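Local coordinates for BH2602 protein (Bacillus halodurans, PDB 3NWZ), which binds coenzyme A and probably acts as a hotdog-fold thioesterase that hydrolyses acyl-CoA thioesters, at the interface of chains A and B. Numbering follows the deposited sequence. Chains: chain A/B, BH2602 protein.

Contact 1 and contact 2 are neighbouring parts of one two-fold symmetric interface, the centres of their C-alpha atoms about 12 Å apart. Helix 23-40 of each chain runs through both: residues 29 and 33 serve contact 1, residues 28 and 32 serve contact 2, and position 36 works in contact 1 from chain B and in contact 2 from chain A. Contact 1 joins these helices to the amino-terminal segments around a pair of facing glutamates, whereas contact 2 adds helix 47-52 and the loop residues 72-73 in an apolar core. Together they would give the two subunits a continuous seam, plausibly within the tetramer of the deposited assembly.

Contact 1: the interface of chains A and B. Residues chain A 11, 14-15, 18, 29, 33; chain B 11-12, 15, 18, 29, 33, 36.
The amino-terminal segments meet differently in the two chains, a short helix 11-14 in B facing loop in A, yet both backbones turn at Glu15 with psi at 27°. In this hotdog-fold thioesterase family member, these segments lie over the paired helices 23-40, and two acidic side chains meet among aliphatic ones.

A:Glu15 and B:Glu15 reach toward each other tip to tip. The chain of B:Glu15 runs straight beyond CG (chi2 -167°), whereas that of A:Glu15 bends at chi2, and the carboxylate planes are turned 67° apart. A:Glu15 OE1 sits 2.5 Å from B:Glu15 OE2, while B:Glu15 OE1 lies 2.7 Å from that same A:Glu15 OE1. The resolution does not fix the exact spacing. Two charged carboxylates could only repel here; a proton shared between them, which is not seen, is one possible reading of the pair. The carboxylate of B:Asp12, which passes A:Glu15 in the opposite direction, would add negative charge and may favour protonation.

Apolar groups flank the pair. A:Val33 sets CG1 3.7 Å from B:Glu15 CG, and A:Leu29 crosses the glutamate at about a right angle with CD2 3.7 Å from B:Glu15 OE2. An alanine in place of B:Glu15 would remove the methylene that A:Val33 packs on and the acid facing A:Glu15, and would probably loosen the join between the amino-terminal segment and helix 23-40.

On either side, two leucine-valine pairs, related by exchange of the chains, meet methyl to methyl. A:Leu18 CD2 touches B:Val11 CG2 at 3.6 Å, and A:Val11 CG2 meets B:Leu18 CD1 at 3.9 Å. B:Val33 points CG2, anti to its backbone N, at the main-chain carbonyl of A:Met14, a poorly ordered selenomethionine. Farther along the helices, A:Leu29 and B:Leu36 cross obliquely through their CD1 methyls, 4.1 Å apart.

Contact 2: the interface of chains A and B. Residues chain A 32, 36, 47-48, 51, 73; chain B 28, 32, 51, 72-73.
A:Tyr47, the first residue of helix 47-52, projects across an apolar seam toward helix 23-40 and the loop residues 72-73 of chain B. From CB the ring swings to lie beside the backbone N, CG anti to the carbonyl carbon (chi1 -68°), and the ring plane stands at right angles to the plane of CA, CB and CG (chi2 90°). CG begins the contact near the carbonyl oxygen of B:Pro72, and CD1 lies closer, 3.3 Å from B:Pro72 O. Farther out, CE1 comes 4.0 Å from B:Pro72 CB, so the tyrosine and the proline run side by side, pointing the same way. The other half of the ring belongs to B:Val28: CD2 and CE2 both approach its CG1, with CE2 at 3.9 Å from B:Val28 CG1, while its CG2 methyl sits over one face toward the rim. Chain B thus meets the phenol along both flanks, a pairing likely to restrict how far the ring can turn.

Elsewhere along the seam, the A:Ile32 and B:Ile32 side chains meet tip to tip, their CG2 methyls 3.7 Å apart. The gamma branch of A:Ile32 is extended (chi2 -175°) and carries CD1 to 3.4 Å from B:Leu51 CD2. From the opposite helix B:Ile32 answers with its own CD1, which reaches A:Leu36 CD2 at 3.8 Å. A:Leu51 crosses B:Leu73 at about a right angle, with A:Leu51 CD2 3.5 Å from B:Leu73 CD1. One residue on from the tyrosine, A:Leu48 brings CD2 to 3.4 Å from the main-chain B:Leu73 O.

No hydrogen bond or salt bridge joins the chains at this patch, so cohesion rests on fitted aliphatic surfaces and the tyrosine ring. By setting helix 23-40 against its counterpart and the partner's helix 47-52, and helix 47-52 against the partner's residues 72-73, the site offers an apolar core that would hold the two thioesterase subunits together.

Contact 1: the interface of chains A and B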
# COMPACT_ATOMS: atom_id res chain seq x y z
N VAL A 11 -12.42 19.00 36.82
CA VAL A 11 -11.71 19.58 35.68
C VAL A 11 -11.30 21.02 35.99
O VAL A 11 -10.31 21.52 35.46
CB VAL A 11 -12.58 19.58 34.40
CG1 VAL A 11 -13.09 18.17 34.11
CG2 VAL A 11 -13.74 20.55 34.55
N MSE A 14 -8.25 21.52 37.97
CA MSE A 14 -7.18 21.00 37.13
C MSE A 14 -6.87 22.00 36.02
O MSE A 14 -6.34 21.64 34.98
CB MSE A 14 -7.58 19.64 36.53
CG MSE A 14 -7.65 18.52 37.57
SE MSE A 14 -6.10 18.46 38.75
CE MSE A 14 -6.91 19.02 40.42
N GLU A 15 -7.22 23.25 36.27
CA GLU A 15 -6.94 24.29 35.30
C GLU A 15 -5.69 25.02 35.75
O GLU A 15 -5.49 26.19 35.45
CB GLU A 15 -8.12 25.24 35.13
CG GLU A 15 -9.32 24.59 34.42
CD GLU A 15 -8.94 23.77 33.19
OE1 GLU A 15 -9.84 23.33 32.44
OE2 GLU A 15 -7.73 23.54 32.96
N LEU A 18 -3.57 26.49 32.99
CA LEU A 18 -3.55 27.84 32.42
C LEU A 18 -2.73 28.79 33.28
O LEU A 18 -2.81 30.01 33.11
CB LEU A 18 -4.98 28.38 32.28
CG LEU A 18 -5.87 27.76 31.19
CD1 LEU A 18 -5.96 26.27 31.39
CD2 LEU A 18 -7.26 28.38 31.25
N LEU A 29 -6.04 24.41 23.94
CA LEU A 29 -7.23 24.14 24.74
C LEU A 29 -8.44 24.94 24.31
O LEU A 29 -9.57 24.44 24.29
CB LEU A 29 -6.96 24.42 26.20
CG LEU A 29 -8.12 24.11 27.15
CD1 LEU A 29 -8.58 22.70 26.90
CD2 LEU A 29 -7.69 24.29 28.60
N VAL A 33 -11.73 23.19 23.57
CA VAL A 33 -13.01 23.45 24.22
C VAL A 33 -14.08 23.74 23.16
O VAL A 33 -15.19 23.21 23.23
CB VAL A 33 -12.94 24.62 25.24
CG1 VAL A 33 -14.17 24.59 26.16
CG2 VAL A 33 -11.67 24.52 26.08
N VAL B 11 -11.24 30.82 28.01
CA VAL B 11 -11.58 29.41 27.88
C VAL B 11 -12.49 28.94 29.02
O VAL B 11 -13.44 28.19 28.79
CB VAL B 11 -10.30 28.51 27.79
CG1 VAL B 11 -9.06 29.36 27.46
CG2 VAL B 11 -10.11 27.71 29.08
N ASP B 12 -12.20 29.38 30.25
CA ASP B 12 -13.02 29.00 31.40
C ASP B 12 -14.49 29.32 31.20
O ASP B 12 -15.37 28.57 31.65
CB ASP B 12 -12.50 29.69 32.65
CG ASP B 12 -11.53 28.84 33.42
OD1 ASP B 12 -11.96 27.77 33.92
OD2 ASP B 12 -10.35 29.23 33.51
N GLU B 15 -15.56 26.63 29.05
CA GLU B 15 -15.63 25.33 29.70
C GLU B 15 -16.89 25.09 30.53
O GLU B 15 -16.86 24.31 31.48
CB GLU B 15 -14.37 25.05 30.54
CG GLU B 15 -13.26 24.37 29.73
CD GLU B 15 -12.13 23.79 30.59
OE1 GLU B 15 -12.44 23.11 31.60
OE2 GLU B 15 -10.94 23.99 30.25
N LEU B 18 -19.97 21.99 30.47
CA LEU B 18 -20.35 21.10 31.55
C LEU B 18 -21.80 21.33 31.95
O LEU B 18 -22.50 20.41 32.38
CB LEU B 18 -19.42 21.37 32.73
CG LEU B 18 -17.93 21.34 32.36
CD1 LEU B 18 -17.10 22.15 33.34
CD2 LEU B 18 -17.46 19.88 32.32
N LEU B 29 -13.49 15.28 28.41
CA LEU B 29 -12.84 16.55 28.69
C LEU B 29 -11.79 16.38 29.78
O LEU B 29 -10.73 16.99 29.73
CB LEU B 29 -13.86 17.58 29.14
CG LEU B 29 -13.23 18.83 29.75
CD1 LEU B 29 -12.18 19.37 28.81
CD2 LEU B 29 -14.33 19.87 30.04
N VAL B 33 -7.68 17.18 29.38
CA VAL B 33 -6.89 18.05 30.24
C VAL B 33 -5.80 17.28 30.97
O VAL B 33 -4.75 17.84 31.32
CB VAL B 33 -7.78 18.80 31.26
CG1 VAL B 33 -8.92 17.92 31.71
CG2 VAL B 33 -6.94 19.21 32.48
N LEU B 36 -2.89 16.96 28.45
CA LEU B 36 -2.23 18.25 28.24
C LEU B 36 -1.26 18.54 29.39
O LEU B 36 -0.08 18.84 29.17
CB LEU B 36 -3.25 19.38 28.13
CG LEU B 36 -4.24 19.36 26.95
CD1 LEU B 36 -5.10 20.60 26.97
CD2 LEU B 36 -3.47 19.30 25.65

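Contact 2: the interface of chains A and B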
# COMPACT_ATOMS: atom_id res chain seq x y z
N ILE A 32 -9.78 23.20 21.45
CA ILE A 32 -10.32 21.97 21.99
C ILE A 32 -11.66 22.22 22.66
O ILE A 32 -12.64 21.55 22.35
CB ILE A 32 -9.36 21.31 23.00
CG1 ILE A 32 -8.19 20.69 22.24
CG2 ILE A 32 -10.08 20.27 23.83
CD1 ILE A 32 -7.22 19.91 23.10
N LEU A 36 -15.23 20.27 21.51
CA LEU A 36 -16.11 19.56 22.44
C LEU A 36 -17.46 20.24 22.56
O LEU A 36 -18.49 19.60 22.71
CB LEU A 36 -15.45 19.51 23.83
CG LEU A 36 -13.97 19.11 23.92
CD1 LEU A 36 -13.51 19.21 25.37
CD2 LEU A 36 -13.77 17.70 23.39
N TYR A 47 -15.80 13.31 17.83
CA TYR A 47 -14.85 14.22 18.47
C TYR A 47 -13.69 14.55 17.55
O TYR A 47 -13.21 15.68 17.52
CB TYR A 47 -14.31 13.60 19.76
CG TYR A 47 -15.35 13.46 20.83
CD1 TYR A 47 -16.11 12.30 20.94
CD2 TYR A 47 -15.61 14.50 21.71
CE1 TYR A 47 -17.12 12.19 21.89
CE2 TYR A 47 -16.62 14.40 22.66
CZ TYR A 47 -17.37 13.25 22.74
OH TYR A 47 -18.41 13.16 23.63
N LEU A 48 -13.23 13.54 16.80
CA LEU A 48 -12.11 13.73 15.90
C LEU A 48 -12.39 14.81 14.86
O LEU A 48 -11.58 15.71 14.67
CB LEU A 48 -11.77 12.41 15.22
CG LEU A 48 -10.28 12.04 15.34
CD1 LEU A 48 -9.43 12.89 14.38
CD2 LEU A 48 -9.83 12.24 16.79
N LEU A 51 -12.88 18.17 16.75
CA LEU A 51 -11.66 18.78 17.25
C LEU A 51 -10.70 19.13 16.14
O LEU A 51 -9.74 19.86 16.35
CB LEU A 51 -10.96 17.86 18.25
CG LEU A 51 -11.50 17.82 19.69
CD1 LEU A 51 -13.02 17.87 19.71
CD2 LEU A 51 -11.02 16.54 20.37
N LEU A 73 -2.25 21.71 17.09
CA LEU A 73 -2.94 20.49 17.49
C LEU A 73 -2.70 19.33 16.53
O LEU A 73 -2.74 18.18 16.94
CB LEU A 73 -4.44 20.76 17.63
CG LEU A 73 -5.35 19.58 17.98
CD1 LEU A 73 -4.83 18.86 19.20
CD2 LEU A 73 -6.75 20.08 18.22
N VAL B 28 -14.49 12.82 28.79
CA VAL B 28 -13.63 13.02 27.62
C VAL B 28 -12.82 14.28 27.86
O VAL B 28 -11.63 14.34 27.55
CB VAL B 28 -14.46 13.17 26.32
CG1 VAL B 28 -13.76 14.11 25.34
CG2 VAL B 28 -14.68 11.81 25.68
N ILE B 32 -8.74 14.77 28.34
CA ILE B 32 -8.02 15.70 27.47
C ILE B 32 -7.13 16.61 28.31
O ILE B 32 -5.95 16.78 28.00
CB ILE B 32 -9.01 16.52 26.58
CG1 ILE B 32 -9.45 15.65 25.40
CG2 ILE B 32 -8.34 17.84 26.07
CD1 ILE B 32 -10.43 16.33 24.47
N LEU B 51 -3.68 13.80 23.94
CA LEU B 51 -5.08 13.43 23.94
C LEU B 51 -5.34 11.97 23.64
O LEU B 51 -6.28 11.39 24.17
CB LEU B 51 -5.85 14.33 22.97
CG LEU B 51 -5.86 15.80 23.40
CD1 LEU B 51 -4.45 16.32 23.47
CD2 LEU B 51 -6.67 16.63 22.43
N PRO B 72 -14.00 7.41 23.67
CA PRO B 72 -14.82 8.10 22.66
C PRO B 72 -14.02 9.10 21.81
O PRO B 72 -14.42 9.46 20.71
CB PRO B 72 -15.91 8.77 23.50
CG PRO B 72 -16.07 7.81 24.65
CD PRO B 72 -14.61 7.55 25.00
N LEU B 73 -12.90 9.55 22.34
CA LEU B 73 -12.07 10.49 21.61
C LEU B 73 -11.41 9.81 20.39
O LEU B 73 -10.80 10.48 19.55
CB LEU B 73 -10.99 11.03 22.54
CG LEU B 73 -9.97 12.01 21.98
CD1 LEU B 73 -10.58 13.41 21.88
CD2 LEU B 73 -8.76 12.03 22.90